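Local coordinates for outer surface protein (Borrelia burgdorferi, PDB 5IZT) that is of unknown function but, as a PFam54 relative of the complement-binding protein BbCRASP-1, probably sits at the spirochaete surface as a largely helical lipoprotein, at residues F204-T207 with Y208-K212; E248-K251 with F252-L255; D259-K262 with I263-G267. All coordinates share one frame; numbering follows the deposited sequence. Where two conformers were deposited one is given.

Interaction 1: residues F204-T207 with Y208-K212; sequences FRET and YDQFK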
loop_
_atom_site.group_PDB
_atom_site.type_symbol
_atom_site.label_atom_id
_atom_site.label_comp_id
_atom_site.label_asym_id
_atom_site.label_seq_id
_atom_site.Cartn_x
_atom_site.Cartn_y
_atom_site.Cartn_z
ATOM N N PHE A 204 -16.875 6.516 0.204
ATOM C CA PHE A 204 -15.812 7.494 0.044
ATOM C C PHE A 204 -15.832 8.028 -1.380
ATOM O O PHE A 204 -16.035 7.272 -2.333
ATOM C CB PHE A 204 -14.484 6.816 0.372
ATOM C CG PHE A 204 -13.262 7.599 0.002
ATOM C CD1 PHE A 204 -12.621 8.384 0.944
ATOM C CD2 PHE A 204 -12.721 7.500 -1.266
ATOM C CE1 PHE A 204 -11.475 9.084 0.612
ATOM C CE2 PHE A 204 -11.576 8.185 -1.604
ATOM C CZ PHE A 204 -10.953 8.983 -0.665
ATOM N N ARG A 205 -15.607 9.336 -1.530
ATOM C CA ARG A 205 -15.528 9.930 -2.855
ATOM C C ARG A 205 -14.375 10.922 -2.928
ATOM O O ARG A 205 -14.095 11.646 -1.970
ATOM C CB ARG A 205 -16.839 10.628 -3.241
ATOM C CG ARG A 205 -17.129 10.540 -4.730
ATOM C CD ARG A 205 -18.426 11.234 -5.093
ATOM N NE ARG A 205 -18.809 11.006 -6.487
ATOM C CZ ARG A 205 -18.444 11.780 -7.507
ATOM N NH1 ARG A 205 -17.679 12.845 -7.300
ATOM N NH2 ARG A 205 -18.848 11.490 -8.738
ATOM N N GLU A 206 -13.690 10.914 -4.066
ATOM C CA GLU A 206 -12.552 11.798 -4.305
ATOM C C GLU A 206 -13.019 13.236 -4.567
ATOM O O GLU A 206 -13.933 13.467 -5.362
ATOM C CB GLU A 206 -11.771 11.246 -5.494
ATOM C CG GLU A 206 -10.734 12.123 -6.113
ATOM C CD GLU A 206 -10.034 11.416 -7.263
ATOM O OE1 GLU A 206 -10.577 11.400 -8.393
ATOM O OE2 GLU A 206 -8.935 10.894 -7.050
ATOM N N THR A 207 -12.385 14.205 -3.904
ATOM C CA THR A 207 -12.703 15.605 -4.139
ATOM C C THR A 207 -12.150 16.074 -5.480
ATOM O O THR A 207 -11.276 15.445 -6.079
ATOM C CB THR A 207 -12.146 16.485 -3.027
ATOM O OG1 THR A 207 -10.736 16.277 -2.933
ATOM C CG2 THR A 207 -12.802 16.134 -1.696
ATOM N N TYR A 208 -12.668 17.214 -5.955
ATOM C CA TYR A 208 -12.259 17.669 -7.279
ATOM C C TYR A 208 -10.757 17.943 -7.334
ATOM O O TYR A 208 -10.097 17.612 -8.327
ATOM C CB TYR A 208 -13.036 18.921 -7.702
ATOM C CG TYR A 208 -12.680 19.311 -9.114
ATOM C CD1 TYR A 208 -13.278 18.665 -10.194
ATOM C CD2 TYR A 208 -11.724 20.286 -9.379
ATOM C CE1 TYR A 208 -12.951 18.992 -11.495
ATOM C CE2 TYR A 208 -11.390 20.619 -10.680
ATOM C CZ TYR A 208 -12.009 19.971 -11.733
ATOM O OH TYR A 208 -11.689 20.297 -13.031
ATOM N N ASP A 209 -10.194 18.544 -6.285
ATOM C CA ASP A 209 -8.759 18.811 -6.280
ATOM C C ASP A 209 -7.927 17.600 -5.830
ATOM O O ASP A 209 -6.739 17.771 -5.521
ATOM C CB ASP A 209 -8.443 20.063 -5.431
ATOM C CG ASP A 209 -8.681 19.878 -3.925
ATOM O OD1 ASP A 209 -8.887 18.748 -3.444
ATOM O OD2 ASP A 209 -8.665 20.897 -3.200
ATOM N N GLN A 210 -8.528 16.404 -5.792
ATOM C CA GLN A 210 -7.853 15.150 -5.413
ATOM C C GLN A 210 -7.054 15.326 -4.114
ATOM O O GLN A 210 -5.872 14.976 -4.023
ATOM C CB GLN A 210 -6.962 14.638 -6.559
ATOM C CG GLN A 210 -7.735 14.488 -7.878
ATOM C CD GLN A 210 -6.844 14.354 -9.121
ATOM O OE1 GLN A 210 -5.641 14.125 -9.025
ATOM N NE2 GLN A 210 -7.450 14.507 -10.295
ATOM N N PHE A 211 -7.718 15.906 -3.108
ATOM C CA PHE A 211 -7.156 16.111 -1.768
ATOM C C PHE A 211 -5.836 16.885 -1.822
ATOM O O PHE A 211 -4.853 16.522 -1.174
ATOM C CB PHE A 211 -6.984 14.772 -1.040
ATOM C CG PHE A 211 -8.248 13.947 -1.001
ATOM C CD1 PHE A 211 -9.264 14.253 -0.106
ATOM C CD2 PHE A 211 -8.430 12.885 -1.882
ATOM C CE1 PHE A 211 -10.448 13.508 -0.080
ATOM C CE2 PHE A 211 -9.601 12.137 -1.867
ATOM C CZ PHE A 211 -10.615 12.448 -0.962
ATOM N N LYS A 212 -5.836 17.969 -2.604
ATOM C CA LYS A 212 -4.721 18.891 -2.830
ATOM C C LYS A 212 -3.572 18.232 -3.579
ATOM O O LYS A 212 -2.482 18.823 -3.682
ATOM C CB LYS A 212 -4.188 19.506 -1.523
ATOM C CG LYS A 212 -5.289 20.093 -0.618
ATOM C CD LYS A 212 -5.765 21.449 -1.074
ATOM C CE LYS A 212 -6.935 21.939 -0.206
ATOM N NZ LYS A 212 -8.168 21.096 -0.366
HETATM O O HOH W 1 -10.088 17.941 -0.954
#
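Two torsions bring Thr207 and Phe211 together: chi1 of 57° sets the threonine OG1 between its own backbone N and carbonyl carbon, and chi1 of -53° lays the phenylalanine ring back beside its backbone N. OG1 then accepts a hydrogen bond from Phe211 N at 3.0 Å and also comes to lie over one face of the Phe211 ring, offset toward the rim, while CG2 of Thr207 touches ring atom CE1. A second bond, from Gln210 N to Thr207 O, is 2.9 Å long. It closes a type I beta turn from Thr207 to Gln210 in the long loop between helices 179-197 and 243-255, and a water accepting from Thr207 OG1 and donating to Asp209 OD1 links the two side chains. Phe211, having left the turn, meets Phe204 rim to rim, CZ to CZ at 3.5 Å, with the planes at 25° and neither ring over the other. The same Phe211 ring is met obliquely by CA of Glu206. Alongside, the extended chain of Glu206 runs beside Gln210, OE2 lying 3.9 Å from its CG, but the carboxylate is held by Arg249 and Tyr253, and the Gln210 amide donates to Asn239 O. Asp209 OD2 forms a salt bridge with Lys212 NZ at 2.9 Å, and the same ammonium makes a second one with Glu264.

Interaction 2: residues E248-K251 with F252-L255; sequences ERNK and FYAL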
loop_
_atom_site.group_PDB
_atom_site.type_symbol
_atom_site.label_atom_id
_atom_site.label_comp_id
_atom_site.label_asym_id
_atom_site.label_seq_id
_atom_site.Cartn_x
_atom_site.Cartn_y
_atom_site.Cartn_z
ATOM N N GLU A 248 -5.715 4.193 -10.107
ATOM C CA GLU A 248 -4.449 4.209 -9.386
ATOM C C GLU A 248 -4.474 5.160 -8.197
ATOM O O GLU A 248 -3.916 4.839 -7.140
ATOM C CB GLU A 248 -3.293 4.581 -10.316
ATOM C CG GLU A 248 -1.960 4.530 -9.585
ATOM C CD GLU A 248 -0.828 3.960 -10.397
ATOM O OE1 GLU A 248 0.147 4.701 -10.635
ATOM O OE2 GLU A 248 -0.909 2.788 -10.804
ATOM N N ARG A 249 -5.090 6.344 -8.337
ATOM C CA ARG A 249 -5.273 7.189 -7.160
ATOM C C ARG A 249 -6.033 6.448 -6.072
ATOM O O ARG A 249 -5.759 6.629 -4.880
ATOM C CB ARG A 249 -6.021 8.481 -7.516
ATOM C CG ARG A 249 -5.308 9.340 -8.551
ATOM C CD ARG A 249 -5.930 10.726 -8.607
ATOM N NE ARG A 249 -7.301 10.758 -9.117
ATOM C CZ ARG A 249 -7.613 10.962 -10.392
ATOM N NH1 ARG A 249 -6.641 11.107 -11.300
ATOM N NH2 ARG A 249 -8.890 11.042 -10.762
ATOM N N ASN A 250 -6.973 5.596 -6.459
ATOM C CA ASN A 250 -7.720 4.881 -5.434
ATOM C C ASN A 250 -6.871 3.845 -4.710
ATOM O O ASN A 250 -7.221 3.466 -3.582
ATOM C CB ASN A 250 -8.967 4.252 -6.043
ATOM C CG ASN A 250 -10.131 5.225 -6.074
ATOM O OD1 ASN A 250 -10.078 6.251 -6.748
ATOM N ND2 ASN A 250 -11.177 4.918 -5.324
ATOM N N LYS A 251 -5.761 3.390 -5.307
ATOM C CA LYS A 251 -4.853 2.530 -4.545
ATOM C C LYS A 251 -4.211 3.302 -3.398
ATOM O O LYS A 251 -3.982 2.741 -2.322
ATOM C CB LYS A 251 -3.778 1.939 -5.453
ATOM C CG LYS A 251 -4.368 1.214 -6.667
ATOM C CD LYS A 251 -4.150 -0.245 -6.624
ATOM C CE LYS A 251 -4.810 -0.918 -7.833
ATOM N NZ LYS A 251 -6.090 -1.569 -7.439
ATOM N N PHE A 252 -3.864 4.580 -3.620
ATOM C CA PHE A 252 -3.347 5.380 -2.511
ATOM C C PHE A 252 -4.421 5.593 -1.449
ATOM O O PHE A 252 -4.134 5.535 -0.245
ATOM C CB PHE A 252 -2.820 6.741 -2.982
ATOM C CG PHE A 252 -2.243 7.550 -1.860
ATOM C CD1 PHE A 252 -1.003 7.201 -1.305
ATOM C CD2 PHE A 252 -2.955 8.612 -1.310
ATOM C CE1 PHE A 252 -0.473 7.921 -0.237
ATOM C CE2 PHE A 252 -2.432 9.345 -0.220
ATOM C CZ PHE A 252 -1.184 9.002 0.304
ATOM N N TYR A 253 -5.653 5.855 -1.868
ATOM C CA TYR A 253 -6.739 6.003 -0.889
ATOM C C TYR A 253 -6.944 4.717 -0.106
ATOM O O TYR A 253 -7.224 4.748 1.104
ATOM C CB TYR A 253 -8.036 6.413 -1.589
ATOM C CG TYR A 253 -7.904 7.669 -2.431
ATOM C CD1 TYR A 253 -6.975 8.651 -2.104
ATOM C CD2 TYR A 253 -8.687 7.852 -3.578
ATOM C CE1 TYR A 253 -6.825 9.797 -2.892
ATOM C CE2 TYR A 253 -8.543 9.016 -4.376
ATOM C CZ TYR A 253 -7.622 9.972 -4.022
ATOM O OH TYR A 253 -7.482 11.119 -4.798
ATOM N N ALA A 254 -6.818 3.569 -0.783
ATOM C CA ALA A 254 -6.962 2.279 -0.117
ATOM C C ALA A 254 -5.838 2.034 0.883
ATOM O O ALA A 254 -6.065 1.439 1.944
ATOM C CB ALA A 254 -6.999 1.158 -1.151
ATOM N N LEU A 255 -4.620 2.466 0.548
ATOM C CA LEU A 255 -3.494 2.351 1.467
ATOM C C LEU A 255 -3.760 3.106 2.766
ATOM O O LEU A 255 -3.350 2.661 3.852
ATOM C CB LEU A 255 -2.231 2.891 0.788
ATOM C CG LEU A 255 -0.981 3.018 1.648
ATOM C CD1 LEU A 255 -0.519 1.646 2.166
ATOM C CD2 LEU A 255 0.107 3.715 0.816
#
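The ring of Tyr253 presents one face to the carbonyl oxygen of Arg249, one turn earlier in the helix. Arg249 O stands 3.3 Å above the ring plane and over its centre, and the same oxygen accepts the helical bond from Tyr253 N, 3.1 Å long. A chi1 of -55° leans the ring back over the preceding turn, which allows one carbonyl to meet both the N-H and the ring of the same residue. The Arg249 and Tyr253 side chains run side by side and point the same way. Their closest approach is a loose van der Waals one, the phenol OH resting 4.1 Å from Arg249 CB, and the OH lies at the edge of the guanidinium, near its plane, with the two flat groups turned 57° apart. What joins their polar ends is Glu206 OE2, which takes a salt bridge from Arg249 NE and a probable hydrogen bond from the tyrosine OH, so one carboxylate oxygen serves both. Asn250 CA meets the Tyr253 ring obliquely, 3.6 Å from CD2. The regular alpha-helical pattern continues with Ala254 N to Asn250 O at 2.8 Å and Leu255 N to Lys251 O at 3.0 Å. Around this last part of helix 243-255, Phe204 and Phe211 of the preceding loop pack on Tyr253, Phe252 turns to Phe266 of helix 260-274 and Trp346 of helix 322-359, and Lys251 forms a salt bridge with Glu298 of helix 280-316.

Interaction 3: residues D259-K262 with I263-G267; sequences DQYK and IEQFG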
loop_
_atom_site.group_PDB
_atom_site.type_symbol
_atom_site.label_atom_id
_atom_site.label_comp_id
_atom_site.label_asym_id
_atom_site.label_seq_id
_atom_site.Cartn_x
_atom_site.Cartn_y
_atom_site.Cartn_z
ATOM N N ASP A 259 -9.619 6.842 4.626
ATOM C CA ASP A 259 -9.815 7.799 5.725
ATOM C C ASP A 259 -9.672 9.213 5.159
ATOM O O ASP A 259 -8.558 9.687 4.922
ATOM C CB ASP A 259 -8.806 7.518 6.836
ATOM C CG ASP A 259 -8.993 8.395 8.086
ATOM O OD1 ASP A 259 -9.333 9.583 7.994
ATOM O OD2 ASP A 259 -8.733 7.896 9.195
ATOM N N GLN A 260 -10.800 9.898 4.962
ATOM C CA GLN A 260 -10.777 11.218 4.330
ATOM C C GLN A 260 -9.877 12.182 5.092
ATOM O O GLN A 260 -9.101 12.938 4.494
ATOM C CB GLN A 260 -12.198 11.779 4.249
ATOM C CG GLN A 260 -12.269 13.218 3.736
ATOM C CD GLN A 260 -13.582 13.932 4.098
ATOM O OE1 GLN A 260 -14.061 13.863 5.236
ATOM N NE2 GLN A 260 -14.161 14.625 3.123
ATOM N N TYR A 261 -9.971 12.173 6.421
ATOM C CA TYR A 261 -9.140 13.077 7.225
ATOM C C TYR A 261 -7.660 12.878 6.947
ATOM O O TYR A 261 -6.930 13.842 6.668
ATOM C CB TYR A 261 -9.406 12.856 8.707
ATOM C CG TYR A 261 -8.587 13.778 9.580
ATOM C CD1 TYR A 261 -8.882 15.136 9.672
ATOM C CD2 TYR A 261 -7.455 13.303 10.239
ATOM C CE1 TYR A 261 -8.125 15.972 10.479
ATOM C CE2 TYR A 261 -6.678 14.133 11.029
ATOM C CZ TYR A 261 -7.013 15.466 11.141
ATOM O OH TYR A 261 -6.236 16.295 11.918
ATOM N N LYS A 262 -7.175 11.631 7.059
ATOM C CA LYS A 262 -5.746 11.375 6.876
ATOM C C LYS A 262 -5.299 11.685 5.455
ATOM O O LYS A 262 -4.206 12.212 5.244
ATOM C CB LYS A 262 -5.412 9.917 7.213
ATOM C CG LYS A 262 -5.781 9.483 8.618
ATOM C CD LYS A 262 -5.173 8.116 8.971
ATOM C CE LYS A 262 -5.320 7.093 7.840
ATOM N NZ LYS A 262 -5.045 5.697 8.325
ATOM N N ILE A 263 -6.125 11.341 4.460
ATOM C CA ILE A 263 -5.757 11.621 3.074
ATOM C C ILE A 263 -5.678 13.127 2.830
ATOM O O ILE A 263 -4.752 13.610 2.152
ATOM C CB ILE A 263 -6.740 10.926 2.111
ATOM C CG1 ILE A 263 -6.677 9.401 2.286
ATOM C CG2 ILE A 263 -6.460 11.300 0.634
ATOM C CD1 ILE A 263 -7.876 8.694 1.633
ATOM N N GLU A 264 -6.629 13.889 3.379
ATOM C CA GLU A 264 -6.568 15.340 3.223
ATOM C C GLU A 264 -5.336 15.917 3.910
ATOM O O GLU A 264 -4.698 16.831 3.372
ATOM C CB GLU A 264 -7.840 15.997 3.767
ATOM C CG GLU A 264 -7.880 17.517 3.619
ATOM C CD GLU A 264 -8.123 17.990 2.183
ATOM O OE1 GLU A 264 -7.737 19.138 1.851
ATOM O OE2 GLU A 264 -8.704 17.227 1.393
ATOM N N GLN A 265 -4.989 15.409 5.097
ATOM C CA GLN A 265 -3.809 15.903 5.801
ATOM C C GLN A 265 -2.546 15.624 5.003
ATOM O O GLN A 265 -1.683 16.498 4.842
ATOM C CB GLN A 265 -3.719 15.256 7.183
ATOM C CG GLN A 265 -4.775 15.748 8.161
ATOM C CD GLN A 265 -4.691 17.256 8.375
ATOM O OE1 GLN A 265 -3.605 17.822 8.474
ATOM N NE2 GLN A 265 -5.842 17.912 8.428
ATOM N N PHE A 266 -2.423 14.396 4.504
ATOM C CA PHE A 266 -1.260 13.994 3.720
ATOM C C PHE A 266 -1.151 14.825 2.449
ATOM O O PHE A 266 -0.063 15.300 2.090
ATOM C CB PHE A 266 -1.356 12.487 3.385
ATOM C CG PHE A 266 -0.107 11.927 2.735
ATOM C CD1 PHE A 266 0.088 12.047 1.370
ATOM C CD2 PHE A 266 0.842 11.270 3.494
ATOM C CE1 PHE A 266 1.246 11.552 0.769
ATOM C CE2 PHE A 266 1.997 10.761 2.908
ATOM C CZ PHE A 266 2.194 10.895 1.542
ATOM N N GLY A 267 -2.266 15.005 1.743
ATOM C CA GLY A 267 -2.243 15.836 0.545
ATOM C C GLY A 267 -1.829 17.272 0.825
ATOM O O GLY A 267 -1.091 17.886 0.042
#
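Asp259 O receives the N-H of Ile263 at 3.0 Å, and the isoleucine side chain lies against this same carbonyl, CG1 coming to 3.3 Å from Asp259 O. The aspartate is the N-cap of helix 260-274: its OD1 accepts from Lys262 N at 3.1 Å, with the donor above the carboxylate plane, and this capping bond satisfies an N-H in the first turn that has no earlier carbonyl in the helix to meet. Gln260 contributes its carbonyl to Glu264 N, while CB of Glu264 rests 3.4 Å from Gln260 O. At Tyr261 the side chains themselves meet. A chi2 of -59° folds Gln265 back on the preceding turn and places its CG over one face of the tyrosine ring, a CH-pi contact 3.9 Å from the centroid and 18° off the ring normal. The amide stays on that same side, near the ring's rim, its plane 34° from that of the ring, with NE2 3.6 Å from Tyr261 CE1. Lys262 closes the run by accepting from Phe266 N at 2.9 Å; its own side chain touches Ser347 and Asp351 of helix 322-359, and Gln265 touches Ile354 of that helix.

Interaction 2 is the most deeply buried, about 8 Å from the chain centre to its own, whereas interactions 1 and 3 are partly buried, their centres about 19 and 15 Å away. Interaction 2 lies within helix 243-255 and interaction 3 takes in the capped start of the next helix, 260-274; Phe252 with Phe266 and Tyr253 with Ile263 join them. Interaction 1 is an irregular loop lying across both. From that loop, Glu206 reaches the Arg249 side of interaction 2, while Lys212 pairs with Glu264 of interaction 3, and Phe204 and Phe211 pack on Ile263. The chemistry varies accordingly: a turn with bridging water, a carbonyl oxygen over the face of a buried ring, and a glutamine methylene over the face of an exposed tyrosine.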